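Local structure of dTDP-4-dehydrorhamnose reductase (Yersinia enterocolitica, 5U9C) at residues I136-V141 / H149-A154; Q174-G179 / L236-D241; G221-F226 / S277-D282; A47-I52 / A94-A99; E113-L116 / L121-P124. The protein probably catalyses the NADPH-dependent reduction of dTDP-4-dehydro-beta-L-rhamnose to dTDP-beta-L-rhamnose, within the biosynthetic pathway of that sugar nucleotide. All coordinates share one frame; numbering follows the deposited sequence. Where two conformers were deposited one is given.

Interaction 1: residues I136-V141 / H149-A154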
# COMPACT_ATOMS: atom_id res chain seq x y z
N ILE D 136 15.03 -6.04 -15.46
CA ILE D 136 15.16 -7.43 -15.88
C ILE D 136 16.46 -7.56 -16.72
O ILE D 136 17.13 -8.60 -16.69
CB ILE D 136 13.88 -7.95 -16.58
CG1 ILE D 136 13.97 -9.47 -16.83
CG2 ILE D 136 13.62 -7.21 -17.88
CD1 ILE D 136 13.91 -10.32 -15.58
N GLY D 137 16.85 -6.49 -17.42
CA GLY D 137 18.11 -6.50 -18.17
C GLY D 137 19.25 -6.68 -17.17
O GLY D 137 20.19 -7.47 -17.42
N GLU D 138 19.17 -6.00 -16.02
CA GLU D 138 20.20 -6.19 -14.96
C GLU D 138 20.28 -7.64 -14.52
O GLU D 138 21.37 -8.18 -14.38
CB GLU D 138 19.94 -5.35 -13.70
CG GLU D 138 19.99 -3.83 -13.83
CD GLU D 138 19.88 -3.14 -12.47
OE1 GLU D 138 19.92 -3.84 -11.43
OE2 GLU D 138 19.77 -1.89 -12.43
N SER D 139 19.12 -8.27 -14.30
CA SER D 139 19.08 -9.68 -13.89
C SER D 139 19.84 -10.54 -14.90
O SER D 139 20.67 -11.37 -14.51
CB SER D 139 17.64 -10.19 -13.76
OG SER D 139 16.89 -9.45 -12.82
N SER D 140 19.57 -10.30 -16.19
CA SER D 140 20.21 -11.07 -17.28
C SER D 140 21.73 -10.98 -17.20
O SER D 140 22.43 -11.97 -17.41
CB SER D 140 19.77 -10.54 -18.65
OG SER D 140 18.43 -10.88 -18.88
N VAL D 141 22.22 -9.79 -16.89
CA VAL D 141 23.65 -9.53 -16.77
C VAL D 141 24.24 -10.28 -15.56
O VAL D 141 25.23 -11.01 -15.71
CB VAL D 141 23.93 -8.02 -16.71
CG1 VAL D 141 25.38 -7.73 -16.33
CG2 VAL D 141 23.58 -7.37 -18.05
N HIS D 149 31.09 -8.71 -14.12
CA HIS D 149 30.24 -7.66 -14.67
C HIS D 149 30.26 -6.46 -13.75
O HIS D 149 30.61 -6.57 -12.56
CB HIS D 149 28.79 -8.11 -14.81
CG HIS D 149 28.10 -8.29 -13.49
ND1 HIS D 149 28.11 -9.48 -12.79
CD2 HIS D 149 27.39 -7.42 -12.73
CE1 HIS D 149 27.44 -9.33 -11.66
NE2 HIS D 149 27.00 -8.09 -11.60
N LEU D 150 29.85 -5.33 -14.32
CA LEU D 150 29.68 -4.09 -13.56
C LEU D 150 28.38 -3.44 -14.04
O LEU D 150 28.20 -3.19 -15.24
CB LEU D 150 30.85 -3.14 -13.73
CG LEU D 150 30.72 -1.80 -12.98
CD1 LEU D 150 30.50 -2.00 -11.48
CD2 LEU D 150 31.93 -0.91 -13.20
N ILE D 151 27.48 -3.20 -13.10
CA ILE D 151 26.21 -2.54 -13.39
C ILE D 151 26.26 -1.20 -12.69
O ILE D 151 26.49 -1.14 -11.46
CB ILE D 151 25.02 -3.36 -12.87
CG1 ILE D 151 24.88 -4.62 -13.73
CG2 ILE D 151 23.73 -2.54 -12.89
CD1 ILE D 151 23.99 -5.69 -13.12
N ILE D 152 26.11 -0.13 -13.46
CA ILE D 152 26.13 1.22 -12.92
C ILE D 152 24.77 1.86 -13.15
O ILE D 152 24.28 1.93 -14.30
CB ILE D 152 27.18 2.11 -13.58
CG1 ILE D 152 28.56 1.47 -13.49
CG2 ILE D 152 27.16 3.50 -12.92
CD1 ILE D 152 29.64 2.28 -14.18
N ARG D 153 24.17 2.34 -12.08
CA ARG D 153 22.89 3.01 -12.18
C ARG D 153 23.15 4.51 -12.15
O ARG D 153 23.76 5.03 -11.21
CB ARG D 153 21.94 2.60 -11.06
CG ARG D 153 21.64 1.11 -11.00
CD ARG D 153 20.54 0.80 -9.99
NE ARG D 153 20.21 -0.62 -9.90
CZ ARG D 153 20.27 -1.39 -8.82
NH1 ARG D 153 20.61 -0.91 -7.62
NH2 ARG D 153 19.92 -2.67 -8.92
N ALA D 154 22.73 5.19 -13.22
CA ALA D 154 22.82 6.64 -13.34
C ALA D 154 21.43 7.23 -13.16
O ALA D 154 20.42 6.56 -13.40
CB ALA D 154 23.36 7.03 -14.71

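Interaction 2: residues Q174-G179 / L236-D241. With CIT (citric acid), chain N.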
# COMPACT_ATOMS: atom_id res chain seq x y z
N GLN D 174 18.41 26.79 -23.93
CA GLN D 174 17.85 27.33 -25.19
C GLN D 174 16.76 28.39 -24.91
O GLN D 174 16.72 29.47 -25.56
CB GLN D 174 17.27 26.18 -26.02
CG GLN D 174 16.67 26.56 -27.36
CD GLN D 174 15.93 25.40 -28.03
OE1 GLN D 174 15.83 24.29 -27.48
NE2 GLN D 174 15.38 25.67 -29.22
N GLN D 175 15.91 28.12 -23.93
CA GLN D 175 14.86 29.07 -23.53
C GLN D 175 15.47 30.33 -22.91
O GLN D 175 14.98 31.44 -23.16
CB GLN D 175 13.85 28.45 -22.58
CG GLN D 175 12.99 27.38 -23.23
CD GLN D 175 12.13 26.67 -22.20
OE1 GLN D 175 11.13 27.21 -21.72
NE2 GLN D 175 12.50 25.47 -21.89
N ILE D 176 16.51 30.15 -22.11
CA ILE D 176 17.20 31.29 -21.49
C ILE D 176 17.84 32.15 -22.60
O ILE D 176 17.63 33.35 -22.63
CB ILE D 176 18.26 30.87 -20.44
CG1 ILE D 176 17.56 30.35 -19.18
CG2 ILE D 176 19.15 32.06 -20.10
CD1 ILE D 176 18.45 29.64 -18.17
N LYS D 177 18.57 31.51 -23.51
CA LYS D 177 19.22 32.22 -24.61
C LYS D 177 18.22 32.92 -25.55
O LYS D 177 18.54 33.95 -26.13
CB LYS D 177 20.12 31.28 -25.40
CG LYS D 177 21.40 30.89 -24.67
CD LYS D 177 22.21 29.92 -25.51
CE LYS D 177 23.58 29.64 -24.92
NZ LYS D 177 24.45 30.84 -24.95
N ALA D 178 17.03 32.36 -25.69
CA ALA D 178 15.99 32.97 -26.54
C ALA D 178 15.26 34.13 -25.83
O ALA D 178 14.38 34.76 -26.42
CB ALA D 178 14.98 31.91 -26.98
N GLY D 179 15.63 34.40 -24.59
CA GLY D 179 15.01 35.46 -23.81
C GLY D 179 13.57 35.21 -23.39
O GLY D 179 12.76 36.15 -23.37
N LEU D 236 23.37 31.61 -15.60
CA LEU D 236 23.34 32.36 -16.86
C LEU D 236 22.74 33.77 -16.73
O LEU D 236 22.49 34.41 -17.73
CB LEU D 236 22.60 31.54 -17.93
CG LEU D 236 23.23 30.17 -18.20
CD1 LEU D 236 22.47 29.43 -19.28
CD2 LEU D 236 24.69 30.32 -18.60
N ASN D 237 22.56 34.24 -15.49
CA ASN D 237 22.02 35.58 -15.20
C ASN D 237 20.66 35.83 -15.87
O ASN D 237 20.38 36.95 -16.34
CB ASN D 237 23.02 36.67 -15.61
CG ASN D 237 22.67 38.03 -15.02
OD1 ASN D 237 21.87 38.11 -14.09
ND2 ASN D 237 23.28 39.09 -15.56
N PHE D 238 19.82 34.79 -15.90
CA PHE D 238 18.48 34.85 -16.48
C PHE D 238 17.62 35.79 -15.63
O PHE D 238 17.62 35.69 -14.40
CB PHE D 238 17.87 33.43 -16.51
CG PHE D 238 16.49 33.36 -17.08
CD1 PHE D 238 16.24 33.77 -18.39
CD2 PHE D 238 15.44 32.83 -16.33
CE1 PHE D 238 14.96 33.67 -18.93
CE2 PHE D 238 14.16 32.72 -16.87
CZ PHE D 238 13.93 33.14 -18.17
N LYS D 239 16.89 36.70 -16.26
CA LYS D 239 16.05 37.65 -15.50
C LYS D 239 14.55 37.40 -15.65
O LYS D 239 13.75 38.11 -15.07
CB LYS D 239 16.43 39.09 -15.85
CG LYS D 239 17.87 39.43 -15.47
CD LYS D 239 18.13 39.07 -14.01
CE LYS D 239 19.60 39.26 -13.62
NZ LYS D 239 19.87 38.78 -12.24
N GLY D 240 14.18 36.36 -16.41
CA GLY D 240 12.77 36.02 -16.59
C GLY D 240 12.31 35.23 -15.37
O GLY D 240 13.06 35.04 -14.41
N ASP D 241 11.07 34.77 -15.37
CA ASP D 241 10.57 34.00 -14.24
C ASP D 241 10.80 32.50 -14.45
O ASP D 241 10.63 32.01 -15.56
CB ASP D 241 9.06 34.24 -14.08
CG ASP D 241 8.73 35.70 -13.84
OD1 ASP D 241 9.49 36.38 -13.13
OD2 ASP D 241 7.69 36.17 -14.34
C1 CIT N . 17.42 36.94 -19.85
O1 CIT N . 17.00 37.59 -18.87
O2 CIT N . 16.65 36.19 -20.50
C2 CIT N . 18.89 37.07 -20.23
C3 CIT N . 19.17 36.38 -21.59
O7 CIT N . 18.06 35.78 -22.27
C4 CIT N . 20.52 36.24 -22.30
C5 CIT N . 21.28 35.10 -21.66
O3 CIT N . 21.32 35.02 -20.41
O4 CIT N . 21.84 34.27 -22.41
C6 CIT N . 18.89 37.66 -22.41
O5 CIT N . 18.06 37.62 -23.35
O6 CIT N . 19.48 38.75 -22.18

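Interaction 3: residues G221-F226 / S277-D282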
# COMPACT_ATOMS: atom_id res chain seq x y z
N GLY D 221 22.61 14.83 -3.74
CA GLY D 221 21.46 15.72 -3.70
C GLY D 221 20.25 15.11 -4.38
O GLY D 221 20.37 14.46 -5.42
N THR D 222 19.10 15.28 -3.74
CA THR D 222 17.80 14.82 -4.26
C THR D 222 17.06 16.10 -4.53
O THR D 222 16.63 16.77 -3.60
CB THR D 222 17.08 13.94 -3.23
OG1 THR D 222 17.93 12.84 -2.92
CG2 THR D 222 15.80 13.39 -3.79
N ILE D 223 16.87 16.39 -5.81
CA ILE D 223 16.32 17.66 -6.27
C ILE D 223 15.28 17.51 -7.37
O ILE D 223 15.15 16.46 -7.96
CB ILE D 223 17.49 18.52 -6.82
CG1 ILE D 223 18.25 17.71 -7.88
CG2 ILE D 223 18.40 18.91 -5.67
CD1 ILE D 223 19.48 18.30 -8.44
N SER D 224 14.56 18.59 -7.64
CA SER D 224 13.52 18.58 -8.70
C SER D 224 14.08 19.26 -9.92
O SER D 224 15.12 19.94 -9.84
CB SER D 224 12.28 19.36 -8.25
OG SER D 224 12.56 20.75 -8.10
N ARG D 225 13.37 19.13 -11.03
CA ARG D 225 13.75 19.83 -12.26
C ARG D 225 13.66 21.32 -12.02
O ARG D 225 14.42 22.08 -12.61
CB ARG D 225 12.85 19.46 -13.42
CG ARG D 225 12.88 18.00 -13.83
CD ARG D 225 14.25 17.55 -14.27
NE ARG D 225 14.18 16.24 -14.92
CZ ARG D 225 15.18 15.67 -15.59
NH1 ARG D 225 16.36 16.30 -15.73
NH2 ARG D 225 14.98 14.48 -16.14
N PHE D 226 12.72 21.74 -11.17
CA PHE D 226 12.58 23.15 -10.82
C PHE D 226 13.85 23.68 -10.16
O PHE D 226 14.32 24.78 -10.48
CB PHE D 226 11.36 23.38 -9.91
CG PHE D 226 11.28 24.77 -9.35
CD1 PHE D 226 10.98 25.85 -10.18
CD2 PHE D 226 11.47 25.00 -7.99
CE1 PHE D 226 10.91 27.14 -9.66
CE2 PHE D 226 11.40 26.28 -7.46
CZ PHE D 226 11.12 27.37 -8.29
N SER D 277 30.52 14.88 -7.26
CA SER D 277 30.59 15.84 -6.17
C SER D 277 29.15 16.30 -5.80
O SER D 277 28.21 15.50 -5.88
CB SER D 277 31.52 16.99 -6.61
OG SER D 277 31.63 17.99 -5.63
N LEU D 278 28.99 17.54 -5.36
CA LEU D 278 27.68 18.09 -5.01
C LEU D 278 26.95 18.45 -6.31
O LEU D 278 27.58 18.88 -7.28
CB LEU D 278 27.84 19.30 -4.11
CG LEU D 278 28.62 19.08 -2.80
CD1 LEU D 278 28.90 20.40 -2.09
CD2 LEU D 278 27.89 18.11 -1.87
N TRP D 279 25.63 18.26 -6.34
CA TRP D 279 24.86 18.53 -7.59
C TRP D 279 25.07 19.94 -8.16
O TRP D 279 25.29 20.08 -9.34
CB TRP D 279 23.37 18.22 -7.42
CG TRP D 279 22.58 19.23 -6.65
CD1 TRP D 279 22.42 19.30 -5.30
CD2 TRP D 279 21.85 20.32 -7.20
NE1 TRP D 279 21.62 20.36 -4.98
CE2 TRP D 279 21.24 21.00 -6.12
CE3 TRP D 279 21.64 20.80 -8.51
CZ2 TRP D 279 20.44 22.14 -6.30
CZ3 TRP D 279 20.82 21.91 -8.69
CH2 TRP D 279 20.24 22.57 -7.59
N LYS D 280 25.06 20.97 -7.31
CA LYS D 280 25.26 22.35 -7.78
C LYS D 280 26.61 22.58 -8.43
O LYS D 280 26.69 23.25 -9.45
CB LYS D 280 25.03 23.40 -6.68
CG LYS D 280 23.58 23.76 -6.48
CD LYS D 280 23.45 25.00 -5.62
CE LYS D 280 22.01 25.48 -5.54
NZ LYS D 280 21.91 26.74 -4.78
N SER D 281 27.66 22.01 -7.84
CA SER D 281 29.01 22.15 -8.40
C SER D 281 29.13 21.40 -9.72
O SER D 281 29.71 21.92 -10.65
CB SER D 281 30.08 21.58 -7.46
OG SER D 281 29.92 22.07 -6.16
N ASP D 282 28.63 20.16 -9.77
CA ASP D 282 28.71 19.36 -11.00
C ASP D 282 27.89 20.00 -12.14
O ASP D 282 28.34 20.02 -13.29
CB ASP D 282 28.29 17.90 -10.74
CG ASP D 282 29.24 17.17 -9.78
OD1 ASP D 282 30.40 17.60 -9.64
OD2 ASP D 282 28.82 16.16 -9.16

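Interaction 4: residues A47-I52 / A94-A99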
# COMPACT_ATOMS: atom_id res chain seq x y z
N ALA D 47 20.58 -11.69 -33.81
CA ALA D 47 21.86 -11.65 -34.52
C ALA D 47 23.00 -11.21 -33.61
O ALA D 47 24.16 -11.24 -34.00
CB ALA D 47 21.77 -10.71 -35.72
N ILE D 48 22.68 -10.84 -32.38
CA ILE D 48 23.69 -10.34 -31.47
C ILE D 48 24.74 -11.36 -31.01
O ILE D 48 25.93 -11.07 -31.05
CB ILE D 48 23.03 -9.65 -30.27
CG1 ILE D 48 22.29 -8.40 -30.76
CG2 ILE D 48 24.06 -9.29 -29.20
CD1 ILE D 48 21.54 -7.65 -29.67
N PHE D 49 24.30 -12.54 -30.56
CA PHE D 49 25.22 -13.55 -30.03
C PHE D 49 26.33 -13.94 -31.02
O PHE D 49 27.52 -13.92 -30.66
CB PHE D 49 24.45 -14.78 -29.55
CG PHE D 49 25.31 -15.82 -28.89
CD1 PHE D 49 25.92 -16.83 -29.63
CD2 PHE D 49 25.51 -15.79 -27.51
CE1 PHE D 49 26.71 -17.78 -29.01
CE2 PHE D 49 26.29 -16.75 -26.88
CZ PHE D 49 26.90 -17.73 -27.63
N SER D 50 25.96 -14.27 -32.25
CA SER D 50 26.96 -14.65 -33.26
C SER D 50 27.94 -13.53 -33.53
O SER D 50 29.14 -13.77 -33.60
CB SER D 50 26.31 -15.07 -34.57
OG SER D 50 25.59 -16.26 -34.39
N TYR D 51 27.43 -12.31 -33.65
CA TYR D 51 28.28 -11.14 -33.91
C TYR D 51 29.28 -10.90 -32.79
O TYR D 51 30.48 -10.87 -33.03
CB TYR D 51 27.47 -9.86 -34.19
CG TYR D 51 28.32 -8.63 -34.22
CD1 TYR D 51 29.24 -8.41 -35.25
CD2 TYR D 51 28.25 -7.70 -33.20
CE1 TYR D 51 30.07 -7.28 -35.26
CE2 TYR D 51 29.05 -6.58 -33.19
CZ TYR D 51 29.96 -6.37 -34.21
OH TYR D 51 30.72 -5.24 -34.15
N ILE D 52 28.80 -10.76 -31.57
CA ILE D 52 29.71 -10.50 -30.46
C ILE D 52 30.73 -11.62 -30.20
O ILE D 52 31.92 -11.33 -29.99
CB ILE D 52 28.96 -10.12 -29.18
CG1 ILE D 52 28.17 -8.82 -29.44
CG2 ILE D 52 29.92 -9.97 -28.00
CD1 ILE D 52 27.41 -8.32 -28.23
N ALA D 94 28.83 -12.32 -23.70
CA ALA D 94 29.92 -11.96 -22.75
C ALA D 94 30.38 -13.19 -21.97
O ALA D 94 31.59 -13.45 -21.86
CB ALA D 94 29.49 -10.85 -21.80
N LYS D 95 29.43 -13.96 -21.47
CA LYS D 95 29.73 -15.18 -20.74
C LYS D 95 30.50 -16.18 -21.61
O LYS D 95 31.49 -16.77 -21.17
CB LYS D 95 28.46 -15.85 -20.26
CG LYS D 95 28.72 -17.16 -19.52
CD LYS D 95 27.42 -17.86 -19.19
CE LYS D 95 27.70 -19.20 -18.51
NZ LYS D 95 26.41 -19.91 -18.25
N PHE D 96 30.04 -16.37 -22.84
CA PHE D 96 30.65 -17.32 -23.76
C PHE D 96 32.11 -16.96 -24.10
O PHE D 96 32.95 -17.84 -24.11
CB PHE D 96 29.85 -17.45 -25.05
CG PHE D 96 30.36 -18.53 -25.97
CD1 PHE D 96 29.98 -19.87 -25.77
CD2 PHE D 96 31.23 -18.23 -27.01
CE1 PHE D 96 30.45 -20.87 -26.61
CE2 PHE D 96 31.71 -19.23 -27.85
CZ PHE D 96 31.32 -20.56 -27.65
N CYS D 97 32.40 -15.70 -24.37
CA CYS D 97 33.78 -15.37 -24.69
C CYS D 97 34.61 -14.86 -23.50
O CYS D 97 35.77 -14.53 -23.66
CB CYS D 97 33.84 -14.44 -25.90
SG CYS D 97 33.12 -12.85 -25.67
N GLY D 98 34.04 -14.86 -22.29
CA GLY D 98 34.78 -14.44 -21.08
C GLY D 98 35.05 -12.95 -20.93
O GLY D 98 35.97 -12.54 -20.22
N ALA D 99 34.23 -12.12 -21.57
CA ALA D 99 34.43 -10.69 -21.52
C ALA D 99 33.83 -10.08 -20.26
O ALA D 99 32.76 -10.51 -19.78
CB ALA D 99 33.79 -10.04 -22.74

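Interaction 5: residues E113-L116 / L121-P124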
# COMPACT_ATOMS: atom_id res chain seq x y z
N GLU D 113 8.45 2.16 -4.09
CA GLU D 113 8.39 2.26 -2.64
C GLU D 113 8.00 3.64 -2.13
O GLU D 113 7.47 3.75 -1.03
CB GLU D 113 9.72 1.83 -2.01
CG GLU D 113 9.71 1.91 -0.49
CD GLU D 113 10.95 1.30 0.14
OE1 GLU D 113 11.74 0.64 -0.57
OE2 GLU D 113 11.12 1.53 1.36
N GLY D 114 8.30 4.69 -2.89
CA GLY D 114 7.91 6.03 -2.49
C GLY D 114 8.81 6.79 -1.53
O GLY D 114 8.43 7.87 -1.04
N LYS D 115 10.01 6.28 -1.28
CA LYS D 115 10.92 7.05 -0.41
C LYS D 115 11.73 8.05 -1.20
O LYS D 115 11.64 8.11 -2.43
CB LYS D 115 11.76 6.16 0.49
CG LYS D 115 12.70 5.20 -0.15
CD LYS D 115 13.35 4.41 0.99
CE LYS D 115 14.40 3.43 0.55
NZ LYS D 115 15.05 2.89 1.78
N LEU D 116 12.51 8.86 -0.51
CA LEU D 116 13.23 9.97 -1.14
C LEU D 116 14.55 9.62 -1.85
O LEU D 116 14.91 10.27 -2.84
CB LEU D 116 13.40 11.11 -0.13
CG LEU D 116 12.02 11.60 0.40
CD1 LEU D 116 12.13 12.77 1.38
CD2 LEU D 116 11.00 11.94 -0.70
N LEU D 121 21.74 -1.20 -1.44
CA LEU D 121 21.07 -2.23 -0.65
C LEU D 121 19.54 -2.23 -0.83
O LEU D 121 18.88 -3.23 -0.51
CB LEU D 121 21.39 -2.13 0.85
CG LEU D 121 22.73 -2.70 1.25
CD1 LEU D 121 22.96 -2.51 2.76
CD2 LEU D 121 22.83 -4.18 0.87
N ASP D 122 18.99 -1.12 -1.33
CA ASP D 122 17.55 -1.04 -1.54
C ASP D 122 17.16 -2.03 -2.65
O ASP D 122 17.93 -2.25 -3.57
CB ASP D 122 17.13 0.39 -1.83
CG ASP D 122 17.08 1.22 -0.58
OD1 ASP D 122 16.15 0.97 0.23
OD2 ASP D 122 17.92 2.13 -0.38
N ILE D 123 16.02 -2.69 -2.51
CA ILE D 123 15.62 -3.70 -3.50
C ILE D 123 14.76 -3.02 -4.56
O ILE D 123 13.75 -2.41 -4.22
CB ILE D 123 14.85 -4.85 -2.85
CG1 ILE D 123 15.64 -5.38 -1.65
CG2 ILE D 123 14.62 -5.97 -3.85
CD1 ILE D 123 14.91 -6.43 -0.86
N PRO D 124 15.16 -3.12 -5.84
CA PRO D 124 14.43 -2.44 -6.91
C PRO D 124 12.94 -2.78 -7.02
O PRO D 124 12.56 -3.93 -6.92
CB PRO D 124 15.18 -2.87 -8.18
CG PRO D 124 16.55 -3.21 -7.72
CD PRO D 124 16.36 -3.83 -6.36
O HOH W 1 13.98 -0.28 -0.84
O HOH W 2 12.75 0.00 -3.52

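Interaction 1: residues I136-V141 / H149-A154
Glu-138 and Arg-153 both set CG anti to the carbonyl carbon (chi1 -64° in the glutamate) and then extend, which brings a helix side chain and a strand side chain together at about a right angle, charged end against charged end. The guanidinium presents its flank. Arg-153 NE donates to Glu-138 OE2 over 2.9 Å, nearly straight and in the guanidinium plane, whereas Arg-153 NH2 reaches Glu-138 OE1 at 2.8 Å along a more bent and slightly tilted path. Each oxygen accepts through its syn lone pair, and with the two planes 23° apart this side-on, two-pronged salt bridge restrains the rotation of both groups. The buried charges have further partners: Ser-105 OG bonds to Glu-138 OE2, Arg-142 NH1 pairs with Glu-138 OE1, and His-216 NE2 takes up NH1 of Arg-153. An apolar layer adjoins the ion pair. Ile-151 CG2 lies 3.9 Å from Glu-138 CD, and Ile-151 CD1 meets Val-141 CG1 at 4.0 Å; the same valine methyl packs 3.8 Å from His-149 CB. The helical segment 136-141 runs almost antiparallel (162°) to strand 149-154, their axes 9.7 Å apart. The strand lies in the parallel sheet between strands 100-106 and 213-217, and packs Leu-150 and Ile-152 against helix 196-209.

Interaction 2: residues Q174-G179 / L236-D241
Ile-176 and Phe-238 touch directly, yet the unusual feature of their meeting is a citrate, probably from the crystallisation liquor, that lodges beside them and lies against both segments. Lys-239 N donates to citrate O1 over 2.8 Å with a good angle of 155°. At the helix segment, citrate O7 is modelled 2.5 Å from Ile-176 O, so short that its exact geometry is doubtful. The protein's own contribution is apolar. Ile-176 lays CG1 over one face of the Phe-238 ring, 4.0 Å from the centroid and 24° off the normal, a CH-pi contact displaced toward the rim. The benzyl group comes to this place because CG of Phe-238 is anti to the backbone N (chi1 180°), beside the carbonyl carbon. On the opposite face Gly-240 N sits 3.5 Å above the ring plane, over its centre, so the ring is sandwiched between an aliphatic branch and a peptide nitrogen. The second branch of the isoleucine is also used: Ile-176 CG2 packs 4.1 Å from Leu-236 CB, the two side chains crossing at about a right angle. Ile-183 of strand 182-186 touches both Ile-176 and Phe-238 and so links the pair to the neighbouring strand. Gly-179, with positive phi, closes helix 168-177 through a Schellman motif, its N bonded to Ile-176 O at 3.0 Å. The whole is a surface example of a helix C-terminus resting on a helix-to-strand loop, here the one joining helix 225-235 to strand 241-245.

Interaction 3: residues G221-F226 / S277-D282
Ile-223 and Trp-279 approach from opposite directions, aliphatic branches against the flat of an indole. The isoleucine uses both of its methyls. Ile-223 CD1 stands over the six-membered ring, 3.7 Å from that centroid and 29° off the normal, in a CH-pi contact offset toward the rim; the nearest ring atom, Trp-279 CE3, is 3.3 Å from Ile-223 CD1, which is tight. Ile-223 CG2 covers the nitrogen side of the indole, 3.6 Å from Trp-279 NE1. Ile-223 CG1 sits between the backbone N and the carbonyl carbon, the crowded position (chi1 54°), with CG2 anti to the carbonyl carbon, and this sets both methyls against the indole. The opposite indole face is met by Lys-280 CG, from the next residue of the helix, while Gly-221 CA comes obliquely to within 4.0 Å of Trp-279 CD1. The start of the tryptophan's helix is itself tied: Ser-277 N donates to the syn lone pair of Asp-282 OD2 at 2.9 Å, and Ser-219 OG bonds to the same oxygen. Ile-193 and Ala-231 also touch the indole. The result is a CH-pi pairing that joins the N-terminus of helix 279-288 to the short, weakly bonded strand 223-224, outermost within this chain in the small mixed sheet of this RmlD-family fold.

Interaction 4: residues A47-I52 / A94-A99
Phe-49 and Phe-96 form an offset edge-to-face aromatic pair at the protein surface, where helix 48-55 faces the C-terminal end of helix 76-97. The rings' centroids are 5.7 Å apart and their planes are inclined at 62°, so that the edge of Phe-49 is presented to the face of Phe-96 without reaching the perpendicular of a full T-shape. The leading atom is Phe-49 CZ, which lies 3.9 Å from Phe-96 CG; it is as close to the CB of that residue, and it therefore meets the root of the second ring instead of its middle. Phe-49 starts out roughly along the gap and arrives only with its far end, an approach set by a CG anti to the backbone N (chi1 -175°). Phe-96, by contrast, points its CB toward the partner helix. The contact is modest, burying 148 Å² in all, and it involves no hydrogen bond across the segments. Just beyond Phe-96 the helix ends in a Schellman motif: Gly-98 takes positive phi, Ala-99 N returns to Ala-94 O at 3.0 Å, and the accompanying bond from Gly-98 N to Lys-95 O is weak. A bound imidazole, probably from the crystallisation liquor, lies near the Phe-49 ring. Further in, Ile-48 packs on Ala-86 and Ile-90, and Ile-52 on Ala-93 of helix 76-97 and on Ile-60 of strand 59-62. The aromatic pair thus continues, at the surface, an apolar seam between two helices that pack together beside the parallel sheet, one preceding strand 59-62 in the chain and one following it.

Interaction 5: residues E113-L116 / L121-P124
Asp-122 OD1 is gripped by the ammonium of Lys-115 and by a water. Lys-115 NZ donates to it over 2.7 Å in a salt bridge that arrives on the syn side, 25° out of the carboxylate plane, and the oxygen lies beside the chain end, so that Lys-115 CE is also only 3.0 Å from Asp-122 OD1. The two side chains come from opposite directions: beyond a CG lodged between backbone N and carbonyl carbon (chi1 62°), the lysine is fully extended and spans the gap. Water 1 lies 2.7 Å from Asp-122 OD1 and also faces Glu-113 OE1, although that second distance is too short to be trusted. It intervenes between two carboxylates whose nearest oxygens, Glu-113 OE1 and Asp-122 OD1, are 4.5 Å apart, a like-charge proximity that the lysine would be expected to ease. Water 2 joins Glu-113 OE1 to Ile-123 O, 2.7 Å from the latter. Asp-122 OD2 bonds to Asn-119 N and to Tyr-129 OH of a neighbouring subunit; that hydroxyl also bonds to Lys-115 NZ, so the bridge forms part of an interface. Both segments are loops, flanking the short strand 117-118 on the path from strand 100-106 to helix 129-144.

In the fold
Along the chain the order is interaction 4, interaction 5, interaction 1, and then interactions 2 and 3, whose segments alternate. Interactions 4 and 1, centres 16 Å apart, belong to the Rossmann-like part, where helices 48-55, 76-97 and 129-144 accompany the parallel sheet. Interactions 2 and 3, centres 20 Å apart, sit at the two ends of helix 225-235, interaction 3 at its start and interaction 2 in the loop that follows it. Interaction 5 touches both groups: Pro-124 packs on Arg-153 of interaction 1, and Leu-116 on Thr-222 of interaction 3. The extremes, interactions 2 and 4, are 48 Å apart between centres. The loops of interaction 5 thus lie where the sheet core, the later part of the chain and neighbouring subunits meet.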